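Local structure of malate synthase (Haloferax volcanii, 3OYZ) at residues A[59-62]-A[63-67]; A[208-211]-A[212-215]. The protein catalyses the magnesium-dependent Claisen condensation of acetyl-CoA with glyoxylate and the hydrolysis of the malyl-CoA intermediate, yielding malate for the glyoxylate cycle. All coordinates share one frame; numbering follows the deposited sequence.

Both contacts are first turns of helices packed round the TIM barrel of this HpcH/HpaI-family enzyme, yet they lie on opposite sides of the chain's centre, with centres 34 Å apart and nearest atoms about 20 Å apart. Contact 1 comes first along the chain, at the start of helix 59-73, between the parallel strands 45-49 and 80-81. Contact 2 opens helix 210-223, which precedes strand 226-229 of the same sheet. Contact 1 carries the side chain of Arg59, about 8 Å from bound acetyl-CoA at the nearest atoms, and meets no other subunit, whereas contact 2 is buried where the three subunits meet. One is thus near the acetyl-CoA site, the other at the subunit interface.

Contact 1: A[59-62]-A[63-67]; sequences RDEG and AENIV
Asn65 folds back over the carbonyl of Glu61, one helical turn earlier, and its backbone N donates to Glu61 O at 2.8 Å, nearly in line with the C=O bond. Its CB rests on two carbonyl oxygens, 3.6 Å from both Gly62 O and Glu61 O. CG stands beside its own backbone N (chi1 -74°), which brings it within 3.4 Å of Glu61 O. At the tip, OD1 stays close to that same oxygen, while ND2 comes to 4.0 Å from CG of the extended Glu61. The carboxylate and amide planes stand 73° apart; both groups meet Ser27 OG, which bonds to Glu61 OE2 and Asn65 ND2, and ND2 also reaches Thr19 O. This shared hydroxyl joins the first turn to the loop between strand 13-18 and helix 29-36.

Beyond this pair, Ile66 N bonds to Gly62 O at 2.9 Å, and Ile66 CG1 rests against that oxygen. Ala63 N bonds to Arg59 O at 3.0 Å, with a weak second bond to Asp60 O, an acceptor that Glu64 N also reaches weakly. Asn50 ND2 also donates to Arg59 O, besides this helical bond. This turn begins the helical crossover of the beta-alpha-beta unit between strands 45-49 and 80-81, with Ala63, Ile66 and Val67 packed on helix 92-105 and Arg59 making a long, weak ion pair with the magnesium-binding Asp52.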
loop_
_atom_site.group_PDB
_atom_site.type_symbol
_atom_site.label_atom_id
_atom_site.label_comp_id
_atom_site.label_asym_id
_atom_site.label_seq_id
_atom_site.Cartn_x
_atom_site.Cartn_y
_atom_site.Cartn_z
ATOM N N ARG A 59 -33.118 -17.255 -5.612
ATOM C CA ARG A 59 -32.104 -17.765 -4.680
ATOM C C ARG A 59 -32.640 -18.858 -3.795
ATOM O O ARG A 59 -31.902 -19.739 -3.362
ATOM C CB ARG A 59 -31.564 -16.628 -3.782
ATOM C CG ARG A 59 -30.554 -15.771 -4.567
ATOM C CD ARG A 59 -30.163 -14.486 -3.746
ATOM N NE ARG A 59 -29.160 -13.780 -4.539
ATOM C CZ ARG A 59 -28.877 -12.493 -4.480
ATOM N NH1 ARG A 59 -29.453 -11.748 -3.563
ATOM N NH2 ARG A 59 -27.957 -11.987 -5.293
ATOM N N ASP A 60 -33.941 -18.821 -3.518
ATOM C CA ASP A 60 -34.508 -19.978 -2.837
ATOM C C ASP A 60 -34.460 -21.263 -3.656
ATOM O O ASP A 60 -34.102 -22.328 -3.147
ATOM C CB ASP A 60 -35.928 -19.645 -2.392
ATOM C CG ASP A 60 -35.926 -18.700 -1.187
ATOM O OD1 ASP A 60 -36.877 -17.910 -1.045
ATOM O OD2 ASP A 60 -34.943 -18.689 -0.405
ATOM N N GLU A 61 -34.708 -21.130 -4.951
ATOM C CA GLU A 61 -34.610 -22.290 -5.850
ATOM C C GLU A 61 -33.143 -22.663 -6.044
ATOM O O GLU A 61 -32.761 -23.842 -5.968
ATOM C CB GLU A 61 -35.290 -21.993 -7.187
ATOM C CG GLU A 61 -35.207 -23.189 -8.171
ATOM C CD GLU A 61 -35.923 -22.932 -9.507
ATOM O OE1 GLU A 61 -36.554 -21.878 -9.738
ATOM O OE2 GLU A 61 -35.815 -23.807 -10.389
ATOM N N GLY A 62 -32.293 -21.628 -6.120
ATOM C CA GLY A 62 -30.841 -21.864 -6.115
ATOM C C GLY A 62 -30.351 -22.687 -4.953
ATOM O O GLY A 62 -29.530 -23.544 -5.108
ATOM N N ALA A 63 -30.842 -22.509 -3.732
ATOM C CA ALA A 63 -30.270 -23.313 -2.662
ATOM C C ALA A 63 -30.726 -24.771 -2.693
ATOM O O ALA A 63 -30.020 -25.677 -2.218
ATOM C CB ALA A 63 -30.661 -22.697 -1.311
ATOM N N GLU A 64 -31.964 -24.972 -3.161
ATOM C CA GLU A 64 -32.412 -26.365 -3.494
ATOM C C GLU A 64 -31.563 -26.991 -4.586
ATOM O O GLU A 64 -31.057 -28.104 -4.399
ATOM C CB GLU A 64 -33.921 -26.446 -3.805
ATOM C CG GLU A 64 -34.681 -26.345 -2.487
ATOM C CD GLU A 64 -36.094 -25.792 -2.673
ATOM O OE1 GLU A 64 -36.468 -25.444 -3.826
ATOM O OE2 GLU A 64 -36.827 -25.677 -1.657
ATOM N N ASN A 65 -31.267 -26.200 -5.618
ATOM C CA ASN A 65 -30.435 -26.711 -6.712
ATOM C C ASN A 65 -29.090 -27.122 -6.203
ATOM O O ASN A 65 -28.561 -28.174 -6.605
ATOM C CB ASN A 65 -30.284 -25.690 -7.848
ATOM C CG ASN A 65 -31.542 -25.577 -8.646
ATOM O OD1 ASN A 65 -32.430 -26.365 -8.376
ATOM N ND2 ASN A 65 -31.711 -24.557 -9.479
ATOM N N ILE A 66 -28.529 -26.291 -5.305
ATOM C CA ILE A 66 -27.273 -26.673 -4.678
ATOM C C ILE A 66 -27.344 -28.004 -3.980
ATOM O O ILE A 66 -26.453 -28.849 -4.088
ATOM C CB ILE A 66 -26.795 -25.568 -3.593
ATOM C CG1 ILE A 66 -26.282 -24.344 -4.332
ATOM C CG2 ILE A 66 -25.692 -26.172 -2.741
ATOM C CD1 ILE A 66 -26.156 -22.991 -3.430
ATOM N N VAL A 67 -28.357 -28.202 -3.158
ATOM C CA VAL A 67 -28.466 -29.507 -2.489
ATOM C C VAL A 67 -28.595 -30.678 -3.499
ATOM O O VAL A 67 -27.908 -31.702 -3.402
ATOM C CB VAL A 67 -29.657 -29.609 -1.516
ATOM C CG1 VAL A 67 -29.825 -31.074 -1.008
ATOM C CG2 VAL A 67 -29.495 -28.702 -0.334
#

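Contact 2: A[208-211]-A[212-215]; sequences AWPE and LRHN
Arg213 reaches back along the first helical turn and grips the carbonyl oxygen of Ala208 side-on with two nitrogens. NE lies 3.1 Å from Ala208 O, nearly in line with its C=O bond, and NH2 lies 2.9 Å from Ala208 O but 50° above the carbonyl plane. The bend at chi3 (-85°) swings the guanidinium back to this oxygen, which sits at its edge, and brings NH2 within 3.6 Å of Pro210 CA. NH1 is held from beyond the turn by a salt bridge to Asp247 and a hydrogen bond to Asn248. A leucine in place of Arg213 would probably leave Ala208 O without either of these donors and Asp247 without its charged mate.

The looser side is the exposed Ala208, whose CB comes no closer than 4.0 Å to Arg213 NH2. Trp209, at the N-cap position, makes an ordinary apolar touch, its CB 4.0 Å from Leu212 CB. The tight part is Asn215 against Glu211 O: its N bonds to that oxygen at 2.8 Å, and its CG and CB crowd it at 3.1 and 3.4 Å, while its ND2 donates to Glu163. His214 N bonds to Pro210 O, and its NE2 to Glu163 of the third subunit. Helix 210-223 thus starts against helix 190-197 and strand 183-188, with Leu212 on Tyr193 and Asp188, while Glu211 packs against both other subunits.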
loop_
_atom_site.group_PDB
_atom_site.type_symbol
_atom_site.label_atom_id
_atom_site.label_comp_id
_atom_site.label_asym_id
_atom_site.label_seq_id
_atom_site.Cartn_x
_atom_site.Cartn_y
_atom_site.Cartn_z
ATOM N N ALA A 208 -7.246 -1.283 -10.805
ATOM C CA ALA A 208 -6.386 -2.428 -10.530
ATOM C C ALA A 208 -6.154 -2.754 -9.034
ATOM O O ALA A 208 -5.798 -3.903 -8.693
ATOM C CB ALA A 208 -5.064 -2.193 -11.288
ATOM N N TRP A 209 -6.376 -1.768 -8.157
ATOM C CA TRP A 209 -6.209 -1.896 -6.665
ATOM C C TRP A 209 -5.011 -2.741 -6.241
ATOM O O TRP A 209 -5.149 -3.720 -5.494
ATOM C CB TRP A 209 -7.470 -2.561 -6.108
ATOM C CG TRP A 209 -8.730 -1.803 -6.349
ATOM C CD1 TRP A 209 -9.830 -2.191 -7.054
ATOM C CD2 TRP A 209 -9.040 -0.542 -5.742
ATOM N NE1 TRP A 209 -10.794 -1.237 -6.927
ATOM C CE2 TRP A 209 -10.344 -0.214 -6.122
ATOM C CE3 TRP A 209 -8.338 0.304 -4.867
ATOM C CZ2 TRP A 209 -10.968 0.984 -5.713
ATOM C CZ3 TRP A 209 -8.972 1.471 -4.415
ATOM C CH2 TRP A 209 -10.270 1.811 -4.867
ATOM N N PRO A 210 -3.802 -2.325 -6.640
ATOM C CA PRO A 210 -2.637 -3.130 -6.226
ATOM C C PRO A 210 -2.498 -3.257 -4.731
ATOM O O PRO A 210 -2.108 -4.311 -4.238
ATOM C CB PRO A 210 -1.406 -2.341 -6.760
ATOM C CG PRO A 210 -1.935 -0.989 -7.190
ATOM C CD PRO A 210 -3.455 -1.062 -7.333
ATOM N N GLU A 211 -2.783 -2.185 -3.989
ATOM C CA GLU A 211 -2.649 -2.245 -2.516
ATOM C C GLU A 211 -3.619 -3.188 -1.849
ATOM O O GLU A 211 -3.237 -3.875 -0.886
ATOM C CB GLU A 211 -2.802 -0.879 -1.820
ATOM C CG GLU A 211 -1.802 0.171 -2.337
ATOM C CD GLU A 211 -2.252 0.899 -3.612
ATOM O OE1 GLU A 211 -3.311 0.537 -4.220
ATOM O OE2 GLU A 211 -1.502 1.810 -4.044
ATOM N N LEU A 212 -4.841 -3.266 -2.374
ATOM C CA LEU A 212 -5.770 -4.247 -1.830
ATOM C C LEU A 212 -5.201 -5.658 -1.937
ATOM O O LEU A 212 -5.295 -6.420 -0.999
ATOM C CB LEU A 212 -7.138 -4.181 -2.509
ATOM C CG LEU A 212 -8.124 -5.266 -2.135
ATOM C CD1 LEU A 212 -8.519 -5.379 -0.641
ATOM C CD2 LEU A 212 -9.335 -5.331 -3.089
ATOM N N ARG A 213 -4.636 -5.984 -3.094
ATOM C CA ARG A 213 -4.121 -7.311 -3.363
ATOM C C ARG A 213 -2.874 -7.566 -2.536
ATOM O O ARG A 213 -2.790 -8.628 -1.921
ATOM C CB ARG A 213 -3.830 -7.411 -4.881
ATOM C CG ARG A 213 -5.099 -7.447 -5.756
ATOM C CD ARG A 213 -4.691 -7.745 -7.226
ATOM N NE ARG A 213 -4.329 -6.505 -7.888
ATOM C CZ ARG A 213 -3.301 -6.276 -8.696
ATOM N NH1 ARG A 213 -2.438 -7.217 -9.093
ATOM N NH2 ARG A 213 -3.224 -5.054 -9.202
ATOM N N HIS A 214 -2.016 -6.548 -2.405
ATOM C CA HIS A 214 -0.916 -6.615 -1.465
ATOM C C HIS A 214 -1.375 -6.943 -0.034
ATOM O O HIS A 214 -0.863 -7.880 0.600
ATOM C CB HIS A 214 -0.041 -5.356 -1.425
ATOM C CG HIS A 214 1.037 -5.424 -0.383
ATOM N ND1 HIS A 214 2.287 -5.973 -0.641
ATOM C CD2 HIS A 214 1.045 -5.069 0.922
ATOM C CE1 HIS A 214 3.042 -5.848 0.440
ATOM N NE2 HIS A 214 2.305 -5.344 1.416
ATOM N N ASN A 215 -2.316 -6.165 0.468
ATOM C CA ASN A 215 -2.853 -6.390 1.832
ATOM C C ASN A 215 -3.579 -7.706 2.071
ATOM O O ASN A 215 -3.460 -8.247 3.173
ATOM C CB ASN A 215 -3.756 -5.212 2.204
ATOM C CG ASN A 215 -2.973 -3.881 2.214
ATOM O OD1 ASN A 215 -1.723 -3.847 2.175
ATOM N ND2 ASN A 215 -3.708 -2.806 2.024
#